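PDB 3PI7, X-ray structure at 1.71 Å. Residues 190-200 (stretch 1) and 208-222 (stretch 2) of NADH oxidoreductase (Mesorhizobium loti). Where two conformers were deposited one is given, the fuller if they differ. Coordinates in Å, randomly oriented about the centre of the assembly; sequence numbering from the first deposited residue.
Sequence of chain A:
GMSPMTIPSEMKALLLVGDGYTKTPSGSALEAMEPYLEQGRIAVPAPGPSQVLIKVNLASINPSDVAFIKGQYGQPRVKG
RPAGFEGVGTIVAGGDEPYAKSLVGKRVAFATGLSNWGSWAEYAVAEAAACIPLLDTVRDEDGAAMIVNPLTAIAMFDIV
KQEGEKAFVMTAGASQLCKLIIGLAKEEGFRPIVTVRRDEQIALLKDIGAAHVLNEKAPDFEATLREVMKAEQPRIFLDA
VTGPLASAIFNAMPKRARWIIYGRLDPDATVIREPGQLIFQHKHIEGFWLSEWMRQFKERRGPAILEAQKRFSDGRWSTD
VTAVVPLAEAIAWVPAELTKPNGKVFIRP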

# COMPACT_ATOMS: atom_id res chain seq x y z
N PHE A 190 19.12 -1.72 16.56
CA PHE A 190 17.90 -1.13 16.03
C PHE A 190 17.03 -0.72 17.23
O PHE A 190 17.26 -1.15 18.36
CB PHE A 190 17.19 -2.07 15.06
CG PHE A 190 17.88 -2.11 13.72
CD1 PHE A 190 19.02 -2.88 13.53
CD2 PHE A 190 17.37 -1.42 12.63
CE1 PHE A 190 19.67 -2.92 12.30
CE2 PHE A 190 18.02 -1.45 11.39
CZ PHE A 190 19.15 -2.22 11.23
N ARG A 191 16.06 0.16 16.97
CA ARG A 191 15.25 0.81 18.00
C ARG A 191 13.78 0.57 17.78
O ARG A 191 13.11 1.34 17.11
CB ARG A 191 15.56 2.30 17.99
CG ARG A 191 16.99 2.56 18.42
CD ARG A 191 17.37 4.02 18.21
NE ARG A 191 16.61 4.93 19.07
CZ ARG A 191 16.96 5.26 20.31
NH1 ARG A 191 18.03 4.70 20.87
NH2 ARG A 191 16.22 6.11 21.01
N PRO A 192 13.24 -0.45 18.44
CA PRO A 192 11.82 -0.77 18.23
C PRO A 192 10.91 0.22 18.92
O PRO A 192 11.14 0.61 20.06
CB PRO A 192 11.67 -2.17 18.86
CG PRO A 192 13.06 -2.70 18.98
CD PRO A 192 13.91 -1.51 19.22
N ILE A 193 9.83 0.58 18.23
CA ILE A 193 8.79 1.44 18.78
C ILE A 193 7.60 0.53 18.80
O ILE A 193 7.15 0.12 17.73
CB ILE A 193 8.57 2.69 17.89
CG1 ILE A 193 9.83 3.58 17.85
CG2 ILE A 193 7.30 3.47 18.31
CD1 ILE A 193 9.84 4.50 16.56
N VAL A 194 7.06 0.19 19.99
CA VAL A 194 5.97 -0.75 19.99
C VAL A 194 4.79 -0.22 20.75
O VAL A 194 4.96 0.58 21.66
CB VAL A 194 6.39 -2.16 20.51
CG1 VAL A 194 7.61 -2.71 19.75
CG2 VAL A 194 6.65 -2.17 22.02
N THR A 195 3.60 -0.67 20.39
CA THR A 195 2.39 -0.27 21.10
C THR A 195 1.84 -1.45 21.90
O THR A 195 1.89 -2.60 21.44
CB THR A 195 1.33 0.30 20.15
OG1 THR A 195 0.87 -0.79 19.35
CG2 THR A 195 1.84 1.47 19.27
N VAL A 196 1.30 -1.15 23.09
CA VAL A 196 0.65 -2.12 23.98
C VAL A 196 -0.72 -1.58 24.43
O VAL A 196 -1.00 -0.41 24.23
CB VAL A 196 1.53 -2.46 25.21
CG1 VAL A 196 2.82 -3.13 24.79
CG2 VAL A 196 1.81 -1.23 26.06
N ARG A 197 -1.53 -2.41 25.11
CA ARG A 197 -2.84 -2.03 25.68
C ARG A 197 -2.78 -2.00 27.22
O ARG A 197 -3.74 -1.56 27.86
CB ARG A 197 -3.93 -3.02 25.24
CG ARG A 197 -4.22 -2.96 23.75
CD ARG A 197 -5.19 -4.03 23.28
N ARG A 198 -1.66 -2.48 27.80
CA ARG A 198 -1.48 -2.55 29.26
C ARG A 198 -0.19 -1.89 29.70
O ARG A 198 0.88 -2.24 29.21
CB ARG A 198 -1.46 -4.03 29.72
CG ARG A 198 -2.62 -4.88 29.25
CD ARG A 198 -2.32 -6.36 29.40
NE ARG A 198 -3.08 -7.17 28.44
CZ ARG A 198 -4.01 -8.06 28.77
NH1 ARG A 198 -4.30 -8.28 30.05
NH2 ARG A 198 -4.65 -8.75 27.84
N ASP A 199 -0.28 -0.99 30.69
CA ASP A 199 0.90 -0.33 31.27
C ASP A 199 1.90 -1.36 31.86
O ASP A 199 3.12 -1.14 31.81
CB ASP A 199 0.47 0.66 32.37
CG ASP A 199 0.16 2.07 31.90
OD1 ASP A 199 0.34 2.35 30.68
OD2 ASP A 199 -0.25 2.90 32.74
N GLU A 200 1.39 -2.50 32.36
CA GLU A 200 2.19 -3.57 32.96
C GLU A 200 3.13 -4.27 31.96
O GLU A 200 4.01 -5.02 32.38
CB GLU A 200 1.29 -4.62 33.66
CG GLU A 200 0.40 -5.44 32.74
N ILE A 208 13.63 -6.15 27.23
CA ILE A 208 14.16 -6.97 26.15
C ILE A 208 14.74 -6.11 25.00
O ILE A 208 15.36 -6.65 24.09
CB ILE A 208 13.13 -8.01 25.64
CG1 ILE A 208 11.80 -7.36 25.29
CG2 ILE A 208 12.96 -9.13 26.70
CD1 ILE A 208 11.02 -8.12 24.32
N GLY A 209 14.52 -4.79 25.04
CA GLY A 209 15.14 -3.92 24.04
C GLY A 209 14.29 -2.93 23.29
O GLY A 209 14.80 -2.29 22.37
N ALA A 210 13.00 -2.78 23.65
CA ALA A 210 12.19 -1.79 22.93
C ALA A 210 12.65 -0.39 23.31
O ALA A 210 12.90 -0.14 24.50
CB ALA A 210 10.72 -1.97 23.22
N ALA A 211 12.84 0.48 22.31
CA ALA A 211 13.26 1.87 22.58
C ALA A 211 12.08 2.68 23.09
O ALA A 211 12.25 3.52 23.97
CB ALA A 211 13.81 2.51 21.31
N HIS A 212 10.90 2.43 22.53
CA HIS A 212 9.66 3.09 22.95
C HIS A 212 8.56 2.08 23.11
O HIS A 212 8.39 1.20 22.25
CB HIS A 212 9.24 4.15 21.90
CG HIS A 212 10.21 5.28 21.75
ND1 HIS A 212 10.07 6.45 22.48
CD2 HIS A 212 11.29 5.40 20.93
CE1 HIS A 212 11.06 7.24 22.07
NE2 HIS A 212 11.84 6.64 21.18
N VAL A 213 7.74 2.25 24.14
CA VAL A 213 6.59 1.37 24.37
C VAL A 213 5.45 2.30 24.65
O VAL A 213 5.48 3.01 25.64
CB VAL A 213 6.79 0.29 25.48
CG1 VAL A 213 5.57 -0.64 25.55
CG2 VAL A 213 8.05 -0.51 25.23
N LEU A 214 4.48 2.36 23.74
CA LEU A 214 3.38 3.31 23.90
C LEU A 214 2.09 2.59 24.20
O LEU A 214 1.76 1.62 23.54
CB LEU A 214 3.21 4.14 22.62
CG LEU A 214 4.48 4.82 22.03
CD1 LEU A 214 4.14 5.61 20.80
CD2 LEU A 214 5.16 5.71 23.06
N ASN A 215 1.37 3.08 25.21
CA ASN A 215 0.07 2.53 25.57
C ASN A 215 -0.95 3.25 24.68
O ASN A 215 -1.16 4.47 24.81
CB ASN A 215 -0.22 2.66 27.08
CG ASN A 215 -1.46 1.92 27.51
OD1 ASN A 215 -2.36 1.67 26.71
ND2 ASN A 215 -1.52 1.52 28.77
N GLU A 216 -1.55 2.49 23.76
CA GLU A 216 -2.51 3.00 22.78
C GLU A 216 -3.80 3.52 23.45
O GLU A 216 -4.54 4.28 22.82
CB GLU A 216 -2.84 1.92 21.73
CG GLU A 216 -3.71 0.77 22.21
CD GLU A 216 -4.53 0.12 21.11
OE1 GLU A 216 -5.29 0.83 20.42
OE2 GLU A 216 -4.43 -1.12 20.95
N LYS A 217 -4.05 3.12 24.72
CA LYS A 217 -5.22 3.51 25.51
C LYS A 217 -5.03 4.86 26.20
O LYS A 217 -6.01 5.41 26.71
CB LYS A 217 -5.54 2.43 26.56
CG LYS A 217 -6.68 1.48 26.18
CD LYS A 217 -6.27 0.38 25.21
CE LYS A 217 -7.47 -0.20 24.50
NZ LYS A 217 -7.08 -1.09 23.37
N ALA A 218 -3.80 5.38 26.22
CA ALA A 218 -3.48 6.67 26.85
C ALA A 218 -4.23 7.81 26.14
O ALA A 218 -4.37 7.78 24.92
CB ALA A 218 -1.99 6.92 26.84
N PRO A 219 -4.78 8.79 26.90
CA PRO A 219 -5.53 9.87 26.25
C PRO A 219 -4.70 10.66 25.24
O PRO A 219 -5.22 11.07 24.21
CB PRO A 219 -5.97 10.76 27.42
CG PRO A 219 -5.04 10.42 28.54
CD PRO A 219 -4.75 8.96 28.37
N ASP A 220 -3.40 10.86 25.54
CA ASP A 220 -2.50 11.64 24.68
C ASP A 220 -1.66 10.74 23.75
O ASP A 220 -0.62 11.19 23.26
CB ASP A 220 -1.59 12.54 25.53
CG ASP A 220 -0.75 11.84 26.58
OD1 ASP A 220 -1.01 10.64 26.86
OD2 ASP A 220 0.17 12.49 27.13
N PHE A 221 -2.12 9.50 23.47
CA PHE A 221 -1.40 8.58 22.59
C PHE A 221 -0.98 9.20 21.25
O PHE A 221 0.18 9.02 20.86
CB PHE A 221 -2.23 7.32 22.31
CG PHE A 221 -1.65 6.46 21.22
CD1 PHE A 221 -0.46 5.75 21.42
CD2 PHE A 221 -2.25 6.41 19.96
CE1 PHE A 221 0.10 5.00 20.39
CE2 PHE A 221 -1.68 5.64 18.94
CZ PHE A 221 -0.50 4.95 19.16
N GLU A 222 -1.91 9.84 20.50
CA GLU A 222 -1.57 10.38 19.18
C GLU A 222 -0.53 11.48 19.27
O GLU A 222 0.38 11.52 18.43
CB GLU A 222 -2.81 10.87 18.41
CG GLU A 222 -3.50 9.72 17.68
CD GLU A 222 -4.14 9.98 16.33
OE1 GLU A 222 -3.51 10.67 15.49
OE2 GLU A 222 -5.22 9.41 16.07

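Strands 191-196 and 212-215 lie side by side in parallel, their axes 25° apart and 4.5 Å at closest approach. The hydrogen bonds follow the parallel rule: alternate residues of the first strand, P192, V194 and V196, make all the backbone hydrogen bonds to the second stretch. V194 reaches both ways, V194 N to H212 O and V194 O from L214 N, each 2.8 Å. V196 repeats the pattern, V196 N to L214 O at 2.8 Å and E216 N to V196 O at 3.0 Å. P192 has no amide hydrogen to give, so it enters the ladder through its carbonyl alone, taking H212 N to P192 O at 3.1 Å and a weak bond from A211 N to P192 O at 2.8 Å. CA-H...O contacts fill the gaps, such as T195 CA to L214 O at 3.2 Å.

The two faces are built differently. V194, V196 and V213 share one face with N215, and the valines pack on one another, with V194 CG2 3.9 Å from V213 CG2 and V196 CG1 3.8 Å from V213 CG1; A210 extends this patch, its CB 4.2 Å from V194 CG2. The other face carries I193, T195, H212 and L214. There I193 CG1 lies 3.9 Å from H212 CD2, and T195 CG2 meets F221 CE1 at 4.1 Å, bringing the start of the following helix into the contact.

Before the ladder, G209 turns the chain out of a helix in a Schellman motif; at its backbone angles (phi 130°, psi 6°) a CB would be jammed against the carbonyl O of the residue before, which calls for glycine. At the ladder's last pair, N215 acts as a clasp: its ND2 donates to D199 OD1 at 2.8 Å, while its OD1 accepts K217 N at 3.0 Å within the turn from N215 to A218. One amide thus ties the strand's end to both the turn and D199 of the first stretch. Near the start of the first strand, A211 CB lies over one face of the R191 guanidinium.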